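Long-range contact in folylpolyglutamate synthase/dihydrofolate synthase (Thermotoga maritima, PDB 1O5Z), which probably adds L-glutamate to dihydropteroate and to tetrahydrofolate polyglutamates in ATP-dependent reactions of folate biosynthesis: residues K53-V66 and T165-D179. Sequence-based numbering, arbitrary orientation.
With SO4 (sulfate ion), chain C; SO4 (sulfate ion), chain B.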
loop_
_atom_site.group_PDB
_atom_site.type_symbol
_atom_site.label_atom_id
_atom_site.label_comp_id
_atom_site.label_asym_id
_atom_site.label_seq_id
_atom_site.Cartn_x
_atom_site.Cartn_y
_atom_site.Cartn_z
ATOM N N LYS A 53 -4.808 21.113 -2.401
ATOM C CA LYS A 53 -3.799 20.809 -1.390
ATOM C C LYS A 53 -3.463 19.336 -1.454
ATOM O O LYS A 53 -4.262 18.507 -1.902
ATOM C CB LYS A 53 -4.280 21.162 0.037
ATOM C CG LYS A 53 -4.750 22.591 0.249
ATOM C CD LYS A 53 -3.635 23.584 -0.159
ATOM C CE LYS A 53 -4.001 25.086 0.061
ATOM N NZ LYS A 53 -3.233 25.994 -0.889
ATOM N N THR A 54 -2.288 19.003 -0.940
ATOM C CA THR A 54 -1.710 17.712 -1.183
ATOM C C THR A 54 -0.973 17.268 0.068
ATOM O O THR A 54 -0.492 18.112 0.848
ATOM C CB THR A 54 -0.855 17.892 -2.452
ATOM O OG1 THR A 54 -1.411 17.091 -3.531
ATOM C CG2 THR A 54 0.495 17.480 -2.300
ATOM N N ILE A 55 -0.974 15.949 0.315
ATOM C CA ILE A 55 -0.145 15.350 1.381
ATOM C C ILE A 55 0.611 14.219 0.749
ATOM O O ILE A 55 0.064 13.477 -0.040
ATOM C CB ILE A 55 -0.991 14.867 2.567
ATOM C CG1 ILE A 55 -1.647 16.057 3.224
ATOM C CG2 ILE A 55 -0.136 14.094 3.591
ATOM C CD1 ILE A 55 -2.771 15.636 4.186
ATOM N N HIS A 56 1.893 14.139 1.068
ATOM C CA HIS A 56 2.794 13.302 0.310
ATOM C C HIS A 56 3.471 12.311 1.217
ATOM O O HIS A 56 4.138 12.733 2.142
ATOM C CB HIS A 56 3.845 14.146 -0.413
ATOM C CG HIS A 56 4.492 13.428 -1.547
ATOM N ND1 HIS A 56 5.651 13.873 -2.140
ATOM C CD2 HIS A 56 4.129 12.310 -2.218
ATOM C CE1 HIS A 56 5.977 13.044 -3.117
ATOM N NE2 HIS A 56 5.085 12.075 -3.170
ATOM N N ILE A 57 3.284 11.010 0.940
ATOM C CA ILE A 57 3.733 9.944 1.839
ATOM C C ILE A 57 4.622 8.899 1.192
ATOM O O ILE A 57 4.165 8.113 0.371
ATOM C CB ILE A 57 2.514 9.262 2.534
ATOM C CG1 ILE A 57 1.716 10.311 3.343
ATOM C CG2 ILE A 57 2.989 8.174 3.516
ATOM C CD1 ILE A 57 0.381 10.148 3.237
ATOM N N GLY A 58 5.876 8.860 1.637
ATOM C CA GLY A 58 6.824 7.850 1.211
ATOM C C GLY A 58 7.360 7.008 2.345
ATOM O O GLY A 58 6.913 7.080 3.484
ATOM N N GLY A 59 8.334 6.195 2.032
ATOM C CA GLY A 59 8.919 5.316 3.009
ATOM C C GLY A 59 8.948 3.907 2.474
ATOM O O GLY A 59 8.140 3.531 1.659
ATOM N N THR A 60 9.890 3.122 2.942
ATOM C CA THR A 60 10.002 1.735 2.516
ATOM C C THR A 60 8.777 0.865 2.901
ATOM O O THR A 60 8.238 0.092 2.087
ATOM C CB THR A 60 11.293 1.185 3.098
ATOM O OG1 THR A 60 12.381 2.012 2.655
ATOM C CG2 THR A 60 11.601 -0.194 2.528
ATOM N N ASN A 61 8.342 1.006 4.148
ATOM C CA ASN A 61 7.202 0.265 4.640
ATOM C C ASN A 61 6.279 1.193 5.392
ATOM O O ASN A 61 6.734 2.067 6.097
ATOM C CB ASN A 61 7.654 -0.894 5.548
ATOM C CG ASN A 61 8.460 -1.944 4.787
ATOM O OD1 ASN A 61 7.982 -2.507 3.773
ATOM N ND2 ASN A 61 9.708 -2.180 5.232
ATOM N N GLY A 62 4.989 0.966 5.254
ATOM C CA GLY A 62 4.000 1.756 5.960
ATOM C C GLY A 62 3.429 2.918 5.176
ATOM O O GLY A 62 2.543 3.609 5.674
ATOM N N LYS A 63 3.919 3.170 3.968
ATOM C CA LYS A 63 3.439 4.362 3.294
ATOM C C LYS A 63 1.980 4.203 2.839
ATOM O O LYS A 63 1.204 5.161 2.909
ATOM C CB LYS A 63 4.371 4.864 2.167
ATOM C CG LYS A 63 4.871 3.849 1.209
ATOM C CD LYS A 63 5.415 4.499 -0.063
ATOM C CE LYS A 63 5.872 3.384 -1.056
ATOM N NZ LYS A 63 6.618 2.266 -0.396
ATOM N N GLY A 64 1.618 3.019 2.361
ATOM C CA GLY A 64 0.262 2.717 2.004
ATOM C C GLY A 64 -0.654 2.815 3.192
ATOM O O GLY A 64 -1.719 3.400 3.067
ATOM N N SER A 65 -0.293 2.212 4.324
ATOM C CA SER A 65 -1.112 2.292 5.578
ATOM C C SER A 65 -1.245 3.711 6.057
ATOM O O SER A 65 -2.336 4.131 6.466
ATOM C CB SER A 65 -0.468 1.587 6.759
ATOM O OG SER A 65 -0.384 0.197 6.616
ATOM N N VAL A 66 -0.123 4.442 6.097
ATOM C CA VAL A 66 -0.157 5.830 6.594
ATOM C C VAL A 66 -1.006 6.689 5.656
ATOM O O VAL A 66 -1.840 7.469 6.124
ATOM C CB VAL A 66 1.238 6.440 6.778
ATOM C CG1 VAL A 66 1.134 7.945 6.985
ATOM C CG2 VAL A 66 1.971 5.775 7.983
ATOM N N THR A 165 4.895 11.113 -8.379
ATOM C CA THR A 165 4.123 11.905 -7.437
ATOM C C THR A 165 4.843 13.138 -6.917
ATOM O O THR A 165 4.224 13.998 -6.272
ATOM C CB THR A 165 3.719 11.059 -6.161
ATOM O OG1 THR A 165 4.890 10.563 -5.514
ATOM C CG2 THR A 165 2.893 9.808 -6.495
ATOM N N ASN A 166 6.157 13.201 -7.102
ATOM C CA ASN A 166 6.983 14.241 -6.462
ATOM C C ASN A 166 6.953 15.611 -7.167
ATOM O O ASN A 166 7.785 16.483 -6.908
ATOM C CB ASN A 166 8.430 13.751 -6.351
ATOM C CG ASN A 166 9.204 14.527 -5.352
ATOM O OD1 ASN A 166 8.655 14.912 -4.294
ATOM N ND2 ASN A 166 10.472 14.819 -5.672
ATOM N N VAL A 167 5.994 15.780 -8.066
ATOM C CA VAL A 167 5.715 17.042 -8.700
ATOM C C VAL A 167 4.912 17.966 -7.790
ATOM O O VAL A 167 4.686 19.124 -8.122
ATOM C CB VAL A 167 5.007 16.817 -10.040
ATOM C CG1 VAL A 167 5.935 16.063 -10.979
ATOM C CG2 VAL A 167 3.711 16.068 -9.894
ATOM N N VAL A 168 4.448 17.439 -6.650
ATOM C CA VAL A 168 3.579 18.205 -5.762
ATOM C C VAL A 168 4.392 19.092 -4.842
ATOM O O VAL A 168 5.586 18.871 -4.654
ATOM C CB VAL A 168 2.668 17.301 -4.869
ATOM C CG1 VAL A 168 1.826 16.392 -5.716
ATOM C CG2 VAL A 168 3.465 16.486 -3.836
ATOM N N PHE A 169 3.712 20.106 -4.299
ATOM C CA PHE A 169 4.153 20.855 -3.118
ATOM C C PHE A 169 3.092 20.686 -1.998
ATOM O O PHE A 169 2.051 21.334 -2.006
ATOM C CB PHE A 169 4.323 22.305 -3.482
ATOM C CG PHE A 169 5.503 22.902 -2.884
ATOM C CD1 PHE A 169 6.725 22.859 -3.563
ATOM C CD2 PHE A 169 5.419 23.506 -1.613
ATOM C CE1 PHE A 169 7.865 23.410 -3.003
ATOM C CE2 PHE A 169 6.555 24.099 -1.015
ATOM C CZ PHE A 169 7.788 24.063 -1.706
ATOM N N PRO A 170 3.331 19.747 -1.093
ATOM C CA PRO A 170 2.309 19.328 -0.162
ATOM C C PRO A 170 2.225 20.178 1.097
ATOM O O PRO A 170 3.070 21.032 1.342
ATOM C CB PRO A 170 2.752 17.904 0.195
ATOM C CG PRO A 170 4.211 17.929 0.114
ATOM C CD PRO A 170 4.577 18.968 -0.917
ATOM N N LEU A 171 1.217 19.910 1.902
ATOM C CA LEU A 171 1.126 20.510 3.217
ATOM C C LEU A 171 2.127 19.847 4.200
ATOM O O LEU A 171 2.554 20.445 5.190
ATOM C CB LEU A 171 -0.312 20.368 3.738
ATOM C CG LEU A 171 -1.410 21.059 2.927
ATOM C CD1 LEU A 171 -2.767 20.634 3.468
ATOM C CD2 LEU A 171 -1.234 22.556 3.026
ATOM N N CYS A 172 2.488 18.605 3.896
ATOM C CA CYS A 172 3.374 17.829 4.714
ATOM C C CYS A 172 3.914 16.718 3.854
ATOM O O CYS A 172 3.216 16.207 2.988
ATOM C CB CYS A 172 2.600 17.208 5.877
ATOM S SG CYS A 172 3.671 16.454 7.125
ATOM N N SER A 173 5.176 16.379 4.092
ATOM C CA SER A 173 5.877 15.252 3.460
ATOM C C SER A 173 6.210 14.294 4.592
ATOM O O SER A 173 6.727 14.698 5.645
ATOM C CB SER A 173 7.178 15.709 2.807
ATOM O OG SER A 173 6.934 16.769 1.898
ATOM N N THR A 174 5.873 13.034 4.374
ATOM C CA THR A 174 6.082 11.985 5.356
ATOM C C THR A 174 6.988 10.924 4.785
ATOM O O THR A 174 6.784 10.467 3.645
ATOM C CB THR A 174 4.722 11.401 5.715
ATOM O OG1 THR A 174 3.903 12.466 6.229
ATOM C CG2 THR A 174 4.812 10.315 6.864
ATOM N N ILE A 175 8.020 10.571 5.538
ATOM C CA ILE A 175 8.817 9.401 5.205
ATOM C C ILE A 175 8.669 8.389 6.333
ATOM O O ILE A 175 9.286 8.512 7.406
ATOM C CB ILE A 175 10.272 9.785 4.954
ATOM C CG1 ILE A 175 10.340 10.763 3.759
ATOM C CG2 ILE A 175 11.093 8.515 4.639
ATOM C CD1 ILE A 175 11.677 11.447 3.551
ATOM N N VAL A 176 7.802 7.409 6.117
ATOM C CA VAL A 176 7.378 6.578 7.230
ATOM C C VAL A 176 8.594 5.842 7.803
ATOM O O VAL A 176 8.887 5.946 9.001
ATOM C CB VAL A 176 6.267 5.571 6.844
ATOM C CG1 VAL A 176 5.799 4.804 8.119
ATOM C CG2 VAL A 176 5.086 6.250 6.159
ATOM N N THR A 177 9.289 5.106 6.919
ATOM C CA THR A 177 10.554 4.450 7.217
ATOM C C THR A 177 11.548 4.505 6.067
ATOM O O THR A 177 11.198 4.764 4.928
ATOM C CB THR A 177 10.383 2.924 7.618
ATOM O OG1 THR A 177 9.912 2.088 6.508
ATOM C CG2 THR A 177 9.370 2.777 8.788
ATOM N N VAL A 178 12.795 4.201 6.423
ATOM C CA VAL A 178 13.841 3.929 5.472
ATOM C C VAL A 178 14.505 2.601 5.850
ATOM O O VAL A 178 15.257 2.539 6.828
ATOM C CB VAL A 178 14.884 5.066 5.475
ATOM C CG1 VAL A 178 16.012 4.745 4.478
ATOM C CG2 VAL A 178 14.197 6.455 5.240
ATOM N N ASP A 179 14.218 1.556 5.065
ATOM C CA ASP A 179 14.713 0.198 5.323
ATOM C C ASP A 179 15.470 -0.355 4.111
ATOM O O ASP A 179 15.116 -0.053 2.974
ATOM C CB ASP A 179 13.539 -0.717 5.694
ATOM C CG ASP A 179 12.784 -0.234 6.936
ATOM O OD1 ASP A 179 13.522 -0.023 7.951
ATOM O OD2 ASP A 179 11.498 -0.046 6.998
HETATM S S SO4 C . 2.571 -0.436 3.176
HETATM O O1 SO4 C . 3.895 -0.924 3.538
HETATM O O2 SO4 C . 1.701 -1.449 2.625
HETATM O O3 SO4 C . 2.848 0.583 2.157
HETATM O O4 SO4 C . 1.854 0.094 4.341
HETATM S S SO4 B . 10.233 2.338 -1.860
HETATM O O1 SO4 B . 9.090 1.934 -2.682
HETATM O O2 SO4 B . 10.602 1.237 -0.977
HETATM O O3 SO4 B . 9.810 3.526 -1.109
HETATM O O4 SO4 B . 11.370 2.735 -2.677
HETATM O O HOH W 1 -0.478 21.375 -0.688
#
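The P-loop of the Mur ligase middle domain, sequence GGTNGKGS, begins at the end of strand 53-58, which pairs in parallel with strand 173-175 in the central sheet. H56 N hydrogen-bonds to C172 O, and H56 O accepts T174 N at 2.8 Å. G58 extends the ladder through T174 O and V176 N. The H56 side chain, its CG anti to the backbone N (chi1 -160°), reaches back to residues 165-168. H56 NE2 donates to T165 OG1 at 2.8 Å, the hydroxyl lying 17° out of the ring plane. T165 OG1 also hydrogen-bonds to D163 OD2. N166 OD1, hydrogen-bonded to K202, lies in plane at the ring edge, 3.5 Å from H56 CE1. V168 CG2 covers one face in a CH-pi contact. A leucine in place of H56 would probably leave T165 OG1 without its ring donor and residues 165-168 less firmly held. V176 CG2 packs on V66 CG2, in the first turn of helix 63-77, at 3.6 Å. The sulfate of chain C takes hydrogen bonds from N-cap G62 N and from G64 N and S65 N of the helix start, probably where an ATP phosphate would bind. Beyond the strands, T177 OG1 accepts N61 N and donates to D179 OD2. N61 ND2 donates to D179 OD2 at 3.3 Å, from the opposite face of the carboxylate to T177 OG1.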